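Local coordinates for putative carbohydrate-active enzyme (Uncultured organism, PDB 5WH8), which probably hydrolyses glycosidic bonds in cellulose as a family 5 cellulase, this chain being the TIM-barrel domain of a longer, multi-modular protein, at residues A[42-50]-A[271-279]; A[249-258]-A[298-306]. All coordinates share one frame; numbering follows the deposited sequence.

How the interactions relate
Interactions 1 and 2 illustrate how an eight-stranded TIM barrel is closed at its seam and wrapped in helices. Interaction 1 joins the chain following the first strand, 32-36, to the chain leaving the last, 268-273, at the end of the barrel where family 5 enzymes carry their active sites; there Trp-271 and Glu-278 hold an ethanediol. Interaction 2 pairs helix 251-263 with helix 298-307 in the outer layer. Their centres are about 18 Å apart. They meet at Ser-279, whose O lies 3.2 Å from CB of Ser-299, while its CB packs against CG1 of Val-249. The segments alternate along the chain, in the order 42-50, 249-258, 271-279, 298-306.

Interaction 1: A[42-50]-A[271-279]; sequences FPKCYTEAS and WSFADKPES. With EDO (1,2-ethanediol), chain M.
Phe-273 meets segment 42-50 with both backbone and side chain. Its carbonyl O accepts a hydrogen bond of 2.7 Å from Tyr-46 OH, tilted 25° from the carbonyl plane, and lies at the edge of the tyrosine ring. The phenylalanine side chain, CG anti to the backbone N (chi1 -171°), runs antiparallel beside that of Tyr-46 and brings CE2 within 3.4 Å of Cys-45 O, which lies in the ring plane. That same carbonyl accepts a hydrogen bond from Ser-50 OG, a member of the capping box with Thr-47. Ala-274 follows, its CB 4.2 Å from the centroid of the Phe-42 ring in a CH-pi contact over the face. Asp-275 sets OD1 3.9 Å from Cys-45 SG, and its OD2 is bonded to Ser-288. The side chain of Lys-276 runs at about a right angle to that of Phe-42, CB coming within 3.5 Å of CZ. Glu-278 OE1 accepts a hydrogen bond from an ethanediol, probably from the crystallisation liquor; OE2 also bonds His-37 NE2. Tyr-46 OH bonds His-37 N, and Phe-273 shares backbone bonds with Ser-35, so the contact sits where first and last barrel strands adjoin, with helix 287-290 against Cys-45.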
loop_
_atom_site.group_PDB
_atom_site.type_symbol
_atom_site.label_atom_id
_atom_site.label_comp_id
_atom_site.label_asym_id
_atom_site.label_seq_id
_atom_site.Cartn_x
_atom_site.Cartn_y
_atom_site.Cartn_z
ATOM N N PHE A 42 8.153 14.309 4.908
ATOM C CA PHE A 42 7.841 15.023 3.655
ATOM C C PHE A 42 6.408 15.550 3.625
ATOM O O PHE A 42 5.705 15.408 2.625
ATOM C CB PHE A 42 8.084 14.104 2.445
ATOM C CG PHE A 42 9.495 13.640 2.351
ATOM C CD1 PHE A 42 10.449 14.432 1.748
ATOM C CD2 PHE A 42 9.892 12.452 2.931
ATOM C CE1 PHE A 42 11.760 14.037 1.705
ATOM C CE2 PHE A 42 11.191 12.057 2.894
ATOM C CZ PHE A 42 12.137 12.853 2.291
ATOM N N PRO A 43 5.964 16.215 4.710
ATOM C CA PRO A 43 4.556 16.628 4.712
ATOM C C PRO A 43 4.155 17.584 3.585
ATOM O O PRO A 43 3.001 17.559 3.211
ATOM C CB PRO A 43 4.390 17.318 6.073
ATOM C CG PRO A 43 5.768 17.750 6.444
ATOM C CD PRO A 43 6.685 16.688 5.907
ATOM N N LYS A 44 5.072 18.383 3.043
ATOM C CA LYS A 44 4.719 19.274 1.945
ATOM C C LYS A 44 4.353 18.511 0.668
ATOM O O LYS A 44 3.716 19.071 -0.238
ATOM C CB LYS A 44 5.871 20.245 1.657
ATOM C CG LYS A 44 6.030 21.307 2.715
ATOM C CD LYS A 44 7.133 22.303 2.349
ATOM C CE LYS A 44 6.686 23.286 1.275
ATOM N NZ LYS A 44 7.707 24.354 1.063
ATOM N N CYS A 45 4.758 17.240 0.587
ATOM C CA CYS A 45 4.449 16.416 -0.563
ATOM C C CYS A 45 3.037 15.804 -0.557
ATOM O O CYS A 45 2.640 15.219 -1.561
ATOM C CB CYS A 45 5.467 15.265 -0.703
ATOM S SG CYS A 45 7.147 15.772 -1.215
ATOM N N TYR A 46 2.287 15.907 0.547
ATOM C CA TYR A 46 1.017 15.166 0.693
ATOM C C TYR A 46 -0.096 16.163 1.001
ATOM O O TYR A 46 -0.417 16.441 2.166
ATOM C CB TYR A 46 1.149 14.066 1.767
ATOM C CG TYR A 46 2.416 13.268 1.534
ATOM C CD1 TYR A 46 2.670 12.688 0.287
ATOM C CD2 TYR A 46 3.413 13.193 2.506
ATOM C CE1 TYR A 46 3.867 12.019 0.041
ATOM C CE2 TYR A 46 4.605 12.519 2.265
ATOM C CZ TYR A 46 4.830 11.949 1.029
ATOM O OH TYR A 46 6.032 11.325 0.795
ATOM N N THR A 47 -0.662 16.700 -0.071
ATOM C CA THR A 47 -1.682 17.748 0.008
ATOM C C THR A 47 -2.801 17.514 -1.000
ATOM O O THR A 47 -2.709 16.633 -1.874
ATOM C CB THR A 47 -1.088 19.140 -0.283
ATOM O OG1 THR A 47 -0.653 19.185 -1.644
ATOM C CG2 THR A 47 0.073 19.446 0.615
ATOM N N GLU A 48 -3.857 18.317 -0.912
ATOM C CA GLU A 48 -4.899 18.187 -1.903
ATOM C C GLU A 48 -4.322 18.442 -3.288
ATOM O O GLU A 48 -4.632 17.717 -4.238
ATOM C CB GLU A 48 -6.067 19.133 -1.613
ATOM C CG GLU A 48 -7.216 18.873 -2.582
ATOM C CD GLU A 48 -8.527 19.543 -2.204
ATOM O OE1 GLU A 48 -8.634 20.086 -1.082
ATOM O OE2 GLU A 48 -9.452 19.512 -3.046
ATOM N N ALA A 49 -3.465 19.447 -3.418
ATOM C CA ALA A 49 -2.881 19.750 -4.716
ATOM C C ALA A 49 -2.010 18.624 -5.264
ATOM O O ALA A 49 -2.067 18.318 -6.452
ATOM C CB ALA A 49 -2.075 21.038 -4.642
ATOM N N SER A 50 -1.174 18.016 -4.427
ATOM C CA SER A 50 -0.247 17.015 -4.934
ATOM C C SER A 50 -1.002 15.752 -5.299
ATOM O O SER A 50 -0.740 15.144 -6.341
ATOM C CB SER A 50 0.868 16.717 -3.921
ATOM O OG SER A 50 0.409 16.007 -2.782
ATOM N N TRP A 271 7.387 2.823 -4.388
ATOM C CA TRP A 271 8.136 3.652 -3.432
ATOM C C TRP A 271 9.111 4.589 -4.170
ATOM O O TRP A 271 10.004 4.071 -4.850
ATOM C CB TRP A 271 8.929 2.749 -2.490
ATOM C CG TRP A 271 9.609 3.494 -1.374
ATOM C CD1 TRP A 271 10.860 4.008 -1.398
ATOM C CD2 TRP A 271 9.074 3.774 -0.075
ATOM N NE1 TRP A 271 11.144 4.605 -0.191
ATOM C CE2 TRP A 271 10.055 4.486 0.629
ATOM C CE3 TRP A 271 7.847 3.512 0.550
ATOM C CZ2 TRP A 271 9.853 4.940 1.934
ATOM C CZ3 TRP A 271 7.652 3.958 1.838
ATOM C CH2 TRP A 271 8.653 4.651 2.518
ATOM N N SER A 272 9.018 5.926 -4.059
ATOM C CA SER A 272 8.045 6.669 -3.234
ATOM C C SER A 272 7.753 7.991 -3.924
ATOM O O SER A 272 8.563 8.471 -4.737
ATOM C CB SER A 272 8.574 6.954 -1.820
ATOM O OG SER A 272 9.582 7.936 -1.890
ATOM N N PHE A 273 6.617 8.583 -3.575
ATOM C CA PHE A 273 6.287 9.950 -3.975
ATOM C C PHE A 273 6.856 10.924 -2.962
ATOM O O PHE A 273 6.228 11.211 -1.930
ATOM C CB PHE A 273 4.776 10.135 -4.089
ATOM C CG PHE A 273 4.375 11.449 -4.715
ATOM C CD1 PHE A 273 4.533 11.673 -6.069
ATOM C CD2 PHE A 273 3.840 12.457 -3.937
ATOM C CE1 PHE A 273 4.146 12.899 -6.640
ATOM C CE2 PHE A 273 3.445 13.662 -4.498
ATOM C CZ PHE A 273 3.598 13.883 -5.845
ATOM N N ALA A 274 8.065 11.402 -3.249
ATOM C CA ALA A 274 8.822 12.270 -2.366
ATOM C C ALA A 274 9.935 12.874 -3.217
ATOM O O ALA A 274 10.227 12.343 -4.298
ATOM C CB ALA A 274 9.392 11.492 -1.190
ATOM N N ASP A 275 10.537 13.972 -2.752
ATOM C CA ASP A 275 11.637 14.612 -3.489
ATOM C C ASP A 275 12.974 14.517 -2.755
ATOM O O ASP A 275 13.851 15.347 -2.957
ATOM C CB ASP A 275 11.294 16.077 -3.794
ATOM C CG ASP A 275 11.102 16.921 -2.547
ATOM O OD1 ASP A 275 10.988 16.376 -1.431
ATOM O OD2 ASP A 275 11.052 18.170 -2.701
ATOM N N LYS A 276 13.127 13.494 -1.915
ATOM C CA LYS A 276 14.418 13.150 -1.314
ATOM C C LYS A 276 15.456 12.859 -2.403
ATOM O O LYS A 276 15.130 12.230 -3.412
ATOM C CB LYS A 276 14.251 11.932 -0.392
ATOM C CG LYS A 276 15.459 11.587 0.464
ATOM C CD LYS A 276 15.105 10.550 1.499
ATOM C CE LYS A 276 16.300 10.176 2.385
ATOM N NZ LYS A 276 17.003 11.405 2.867
ATOM N N PRO A 277 16.722 13.292 -2.220
ATOM C CA PRO A 277 17.708 13.052 -3.275
ATOM C C PRO A 277 18.275 11.626 -3.230
ATOM O O PRO A 277 19.463 11.399 -2.997
ATOM C CB PRO A 277 18.792 14.128 -3.002
ATOM C CG PRO A 277 18.670 14.448 -1.594
ATOM C CD PRO A 277 17.239 14.194 -1.170
ATOM N N GLU A 278 17.395 10.658 -3.469
ATOM C CA GLU A 278 17.787 9.254 -3.632
ATOM C C GLU A 278 17.056 8.732 -4.869
ATOM O O GLU A 278 15.961 9.213 -5.199
ATOM C CB GLU A 278 17.434 8.400 -2.398
ATOM C CG GLU A 278 15.939 8.405 -2.039
ATOM C CD GLU A 278 15.627 7.766 -0.691
ATOM O OE1 GLU A 278 16.563 7.515 0.094
ATOM O OE2 GLU A 278 14.434 7.528 -0.410
ATOM N N SER A 279 17.632 7.751 -5.559
ATOM C CA SER A 279 17.148 7.432 -6.893
ATOM C C SER A 279 15.760 6.781 -6.926
ATOM O O SER A 279 15.113 6.828 -7.985
ATOM C CB SER A 279 18.142 6.530 -7.617
ATOM O OG SER A 279 18.437 5.403 -6.848
HETATM C C1 EDO M . 14.160 4.864 1.988
HETATM O O1 EDO M . 14.020 5.389 0.656
HETATM C C2 EDO M . 15.281 5.524 2.808
HETATM O O2 EDO M . 15.369 6.947 2.596
#

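Interaction 2: A[249-258]-A[298-306]. With EDO (1,2-ethanediol), chain I; EDO (1,2-ethanediol), chain E.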
loop_
_atom_site.group_PDB
_atom_site.type_symbol
_atom_site.label_atom_id
_atom_site.label_comp_id
_atom_site.label_asym_id
_atom_site.label_seq_id
_atom_site.Cartn_x
_atom_site.Cartn_y
_atom_site.Cartn_z
ATOM N N VAL A 249 19.413 2.408 -11.028
ATOM C CA VAL A 249 18.029 1.986 -11.334
ATOM C C VAL A 249 18.127 0.778 -12.260
ATOM O O VAL A 249 19.041 0.669 -13.087
ATOM C CB VAL A 249 17.174 3.103 -11.980
ATOM C CG1 VAL A 249 16.819 4.176 -10.933
ATOM C CG2 VAL A 249 17.883 3.712 -13.173
ATOM N N TYR A 250 17.201 -0.147 -12.063
ATOM C CA TYR A 250 17.200 -1.453 -12.718
ATOM C C TYR A 250 15.881 -1.691 -13.450
ATOM O O TYR A 250 15.050 -2.488 -13.044
ATOM C CB TYR A 250 17.447 -2.537 -11.672
ATOM C CG TYR A 250 18.795 -2.445 -10.988
ATOM C CD1 TYR A 250 19.032 -1.532 -9.966
ATOM C CD2 TYR A 250 19.832 -3.285 -11.354
ATOM C CE1 TYR A 250 20.266 -1.464 -9.339
ATOM C CE2 TYR A 250 21.067 -3.211 -10.728
ATOM C CZ TYR A 250 21.278 -2.296 -9.733
ATOM O OH TYR A 250 22.517 -2.237 -9.094
ATOM N N PHE A 251 15.708 -0.998 -14.557
ATOM C CA PHE A 251 14.433 -1.003 -15.260
ATOM C C PHE A 251 14.170 -2.294 -16.042
ATOM O O PHE A 251 13.002 -2.665 -16.230
ATOM C CB PHE A 251 14.368 0.198 -16.213
ATOM C CG PHE A 251 14.348 1.539 -15.523
ATOM C CD1 PHE A 251 13.708 1.731 -14.312
ATOM C CD2 PHE A 251 14.964 2.625 -16.118
ATOM C CE1 PHE A 251 13.688 2.977 -13.702
ATOM C CE2 PHE A 251 14.953 3.883 -15.509
ATOM C CZ PHE A 251 14.319 4.055 -14.294
ATOM N N ASP A 252 15.219 -2.963 -16.524
ATOM C CA ASP A 252 15.002 -4.234 -17.241
ATOM C C ASP A 252 14.412 -5.288 -16.287
ATOM O O ASP A 252 13.440 -5.983 -16.630
ATOM C CB ASP A 252 16.305 -4.744 -17.866
ATOM C CG ASP A 252 16.779 -3.885 -19.033
ATOM O OD1 ASP A 252 15.939 -3.445 -19.845
ATOM O OD2 ASP A 252 18.001 -3.663 -19.142
ATOM N N GLU A 253 14.966 -5.392 -15.079
ATOM C CA GLU A 253 14.452 -6.350 -14.104
ATOM C C GLU A 253 13.062 -5.892 -13.631
ATOM O O GLU A 253 12.159 -6.719 -13.422
ATOM C CB GLU A 253 15.415 -6.536 -12.914
ATOM C CG GLU A 253 14.949 -7.574 -11.868
ATOM C CD GLU A 253 14.931 -9.007 -12.398
ATOM O OE1 GLU A 253 15.731 -9.328 -13.318
ATOM O OE2 GLU A 253 14.129 -9.815 -11.879
ATOM N N CYS A 254 12.854 -4.586 -13.482
ATOM C CA CYS A 254 11.519 -4.119 -13.107
ATOM C C CYS A 254 10.505 -4.451 -14.209
ATOM O O CYS A 254 9.368 -4.785 -13.909
ATOM C CB CYS A 254 11.513 -2.622 -12.796
ATOM S SG CYS A 254 10.090 -2.115 -11.789
ATOM N N ASN A 255 10.914 -4.370 -15.475
ATOM C CA ASN A 255 9.998 -4.759 -16.567
ATOM C C ASN A 255 9.591 -6.234 -16.445
ATOM O O ASN A 255 8.431 -6.585 -16.650
ATOM C CB ASN A 255 10.635 -4.491 -17.934
ATOM C CG ASN A 255 10.592 -3.016 -18.339
ATOM O OD1 ASN A 255 9.813 -2.230 -17.809
ATOM N ND2 ASN A 255 11.411 -2.650 -19.327
ATOM N N THR A 256 10.539 -7.091 -16.092
ATOM C CA THR A 256 10.236 -8.502 -15.844
ATOM C C THR A 256 9.206 -8.664 -14.733
ATOM O O THR A 256 8.221 -9.386 -14.907
ATOM C CB THR A 256 11.515 -9.292 -15.497
ATOM O OG1 THR A 256 12.419 -9.219 -16.610
ATOM C CG2 THR A 256 11.229 -10.750 -15.181
ATOM N N TRP A 257 9.415 -7.974 -13.611
ATOM C CA TRP A 257 8.452 -7.967 -12.531
ATOM C C TRP A 257 7.091 -7.432 -12.983
ATOM O O TRP A 257 6.065 -7.961 -12.562
ATOM C CB TRP A 257 8.958 -7.130 -11.363
ATOM C CG TRP A 257 9.860 -7.850 -10.395
ATOM C CD1 TRP A 257 11.225 -7.742 -10.291
ATOM C CD2 TRP A 257 9.458 -8.738 -9.337
ATOM N NE1 TRP A 257 11.683 -8.501 -9.251
ATOM C CE2 TRP A 257 10.628 -9.132 -8.653
ATOM C CE3 TRP A 257 8.230 -9.232 -8.900
ATOM C CZ2 TRP A 257 10.599 -10.006 -7.566
ATOM C CZ3 TRP A 257 8.206 -10.099 -7.827
ATOM C CH2 TRP A 257 9.380 -10.472 -7.166
ATOM N N MET A 258 7.066 -6.359 -13.788
ATOM C CA MET A 258 5.793 -5.791 -14.253
ATOM C C MET A 258 5.029 -6.768 -15.122
ATOM O O MET A 258 3.836 -6.921 -14.944
ATOM C CB MET A 258 6.027 -4.496 -15.020
ATOM C CG MET A 258 6.487 -3.369 -14.154
ATOM S SD MET A 258 5.087 -2.461 -13.486
ATOM C CE MET A 258 5.945 -1.309 -12.371
ATOM N N GLU A 298 14.343 10.191 -12.903
ATOM C CA GLU A 298 14.441 9.106 -13.879
ATOM C C GLU A 298 13.485 7.957 -13.485
ATOM O O GLU A 298 12.735 7.431 -14.327
ATOM C CB GLU A 298 15.889 8.616 -13.990
ATOM C CG GLU A 298 16.104 7.547 -15.034
ATOM C CD GLU A 298 17.562 7.074 -15.125
ATOM O OE1 GLU A 298 18.374 7.430 -14.248
ATOM O OE2 GLU A 298 17.888 6.351 -16.089
ATOM N N SER A 299 13.500 7.576 -12.205
ATOM C CA SER A 299 12.577 6.538 -11.722
ATOM C C SER A 299 11.104 6.977 -11.825
ATOM O O SER A 299 10.245 6.209 -12.275
ATOM C CB SER A 299 12.915 6.142 -10.269
ATOM O OG SER A 299 12.078 5.076 -9.784
ATOM N N GLY A 300 10.801 8.221 -11.459
ATOM C CA GLY A 300 9.442 8.729 -11.575
ATOM C C GLY A 300 8.921 8.758 -13.019
ATOM O O GLY A 300 7.737 8.511 -13.300
ATOM N N GLN A 301 9.811 9.066 -13.957
ATOM C CA GLN A 301 9.444 9.082 -15.372
ATOM C C GLN A 301 9.028 7.679 -15.828
ATOM O O GLN A 301 8.021 7.508 -16.508
ATOM C CB GLN A 301 10.612 9.637 -16.203
ATOM C CG GLN A 301 10.382 9.647 -17.692
ATOM C CD GLN A 301 11.538 10.316 -18.426
ATOM O OE1 GLN A 301 11.385 11.394 -19.021
ATOM N NE2 GLN A 301 12.708 9.691 -18.365
ATOM N N TYR A 302 9.804 6.683 -15.414
ATOM C CA TYR A 302 9.549 5.293 -15.764
ATOM C C TYR A 302 8.225 4.819 -15.168
ATOM O O TYR A 302 7.396 4.237 -15.871
ATOM C CB TYR A 302 10.714 4.415 -15.280
ATOM C CG TYR A 302 10.455 2.914 -15.297
ATOM C CD1 TYR A 302 10.744 2.152 -16.413
ATOM C CD2 TYR A 302 9.959 2.273 -14.183
ATOM C CE1 TYR A 302 10.533 0.781 -16.415
ATOM C CE2 TYR A 302 9.731 0.902 -14.174
ATOM C CZ TYR A 302 10.009 0.169 -15.294
ATOM O OH TYR A 302 9.759 -1.187 -15.244
ATOM N N ILE A 303 7.994 5.118 -13.888
ATOM C CA ILE A 303 6.750 4.719 -13.233
ATOM C C ILE A 303 5.530 5.460 -13.790
ATOM O O ILE A 303 4.497 4.849 -14.046
ATOM C CB ILE A 303 6.874 4.925 -11.680
ATOM C CG1 ILE A 303 7.993 4.043 -11.116
ATOM C CG2 ILE A 303 5.520 4.695 -10.979
ATOM C CD1 ILE A 303 7.722 2.524 -11.190
ATOM N N LYS A 304 5.640 6.765 -14.012
ATOM C CA LYS A 304 4.553 7.520 -14.610
ATOM C C LYS A 304 4.184 6.977 -15.990
ATOM O O LYS A 304 3.004 6.920 -16.351
ATOM C CB LYS A 304 4.947 9.010 -14.702
ATOM C CG LYS A 304 3.813 9.918 -15.046
ATOM C CD LYS A 304 4.205 11.398 -14.892
ATOM C CE LYS A 304 3.195 12.210 -15.625
ATOM N NZ LYS A 304 3.496 13.648 -15.535
ATOM N N ARG A 305 5.186 6.541 -16.750
ATOM C CA ARG A 305 4.921 5.909 -18.037
ATOM C C ARG A 305 4.170 4.569 -17.880
ATOM O O ARG A 305 3.231 4.298 -18.645
ATOM C CB ARG A 305 6.233 5.715 -18.797
ATOM C CG ARG A 305 6.063 5.283 -20.227
ATOM C CD ARG A 305 7.274 5.678 -21.058
ATOM N NE ARG A 305 7.105 5.222 -22.429
ATOM C CZ ARG A 305 7.961 5.459 -23.414
ATOM N NH1 ARG A 305 9.071 6.157 -23.190
ATOM N NH2 ARG A 305 7.699 4.994 -24.629
ATOM N N LYS A 306 4.533 3.749 -16.883
ATOM C CA LYS A 306 3.775 2.505 -16.622
ATOM C C LYS A 306 2.322 2.795 -16.192
ATOM O O LYS A 306 1.379 2.099 -16.581
ATOM C CB LYS A 306 4.441 1.659 -15.538
ATOM C CG LYS A 306 5.834 1.098 -15.868
ATOM C CD LYS A 306 5.796 0.145 -17.070
ATOM C CE LYS A 306 7.198 -0.418 -17.363
ATOM N NZ LYS A 306 7.313 -0.948 -18.724
HETATM C C1 EDO I . 6.943 -4.403 -18.983
HETATM O O1 EDO I . 7.429 -3.828 -20.209
HETATM C C2 EDO I . 5.757 -3.683 -18.317
HETATM O O2 EDO I . 4.854 -2.983 -19.200
HETATM C C1 EDO E . 14.882 12.684 -15.406
HETATM O O1 EDO E . 15.660 13.546 -16.246
HETATM C C2 EDO E . 13.408 12.996 -15.614
HETATM O O2 EDO E . 13.089 12.837 -16.993
#
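Two donors grip OD1 of Asn-255: Tyr-302 OH at 2.8 Å and Lys-306 NZ at 3.0 Å. They reach it from opposite faces of the amide, each well out of the carbonyl plane, while OD1 itself lies near the plane of the tyrosine ring, at its edge. A chi1 of 167° swings the Tyr-302 ring away from its own backbone N, and it extends from helix 298-307 as a knob into a hole formed by Phe-251, Cys-254, Asn-255 and Met-258. The ring makes an offset stack with Phe-251, centroids 4.3 Å apart and planes inclined by 10°; CG of Lys-306 lies over the rim of the other face. The Phe-251 ring is sandwiched in turn, with Val-249 CG2 behind it and Glu-298 CG at its edge. Cys-254 adds a sulfur-aromatic contact, SG lying 3.9 Å from Tyr-302 CE2, and Met-258 CE touches Ile-303 CD1 at 4.4 Å. The two short helical segments run in the same general direction, 25° apart, and their axes approach to 12.2 Å, a separation bridged by large side chains. The chemistry is thus mixed: the stack supplies apolar adhesion, while the shared acceptor fixes the tyrosine hydroxyl's rotation, and the ammonium probably polarises the amide C=O.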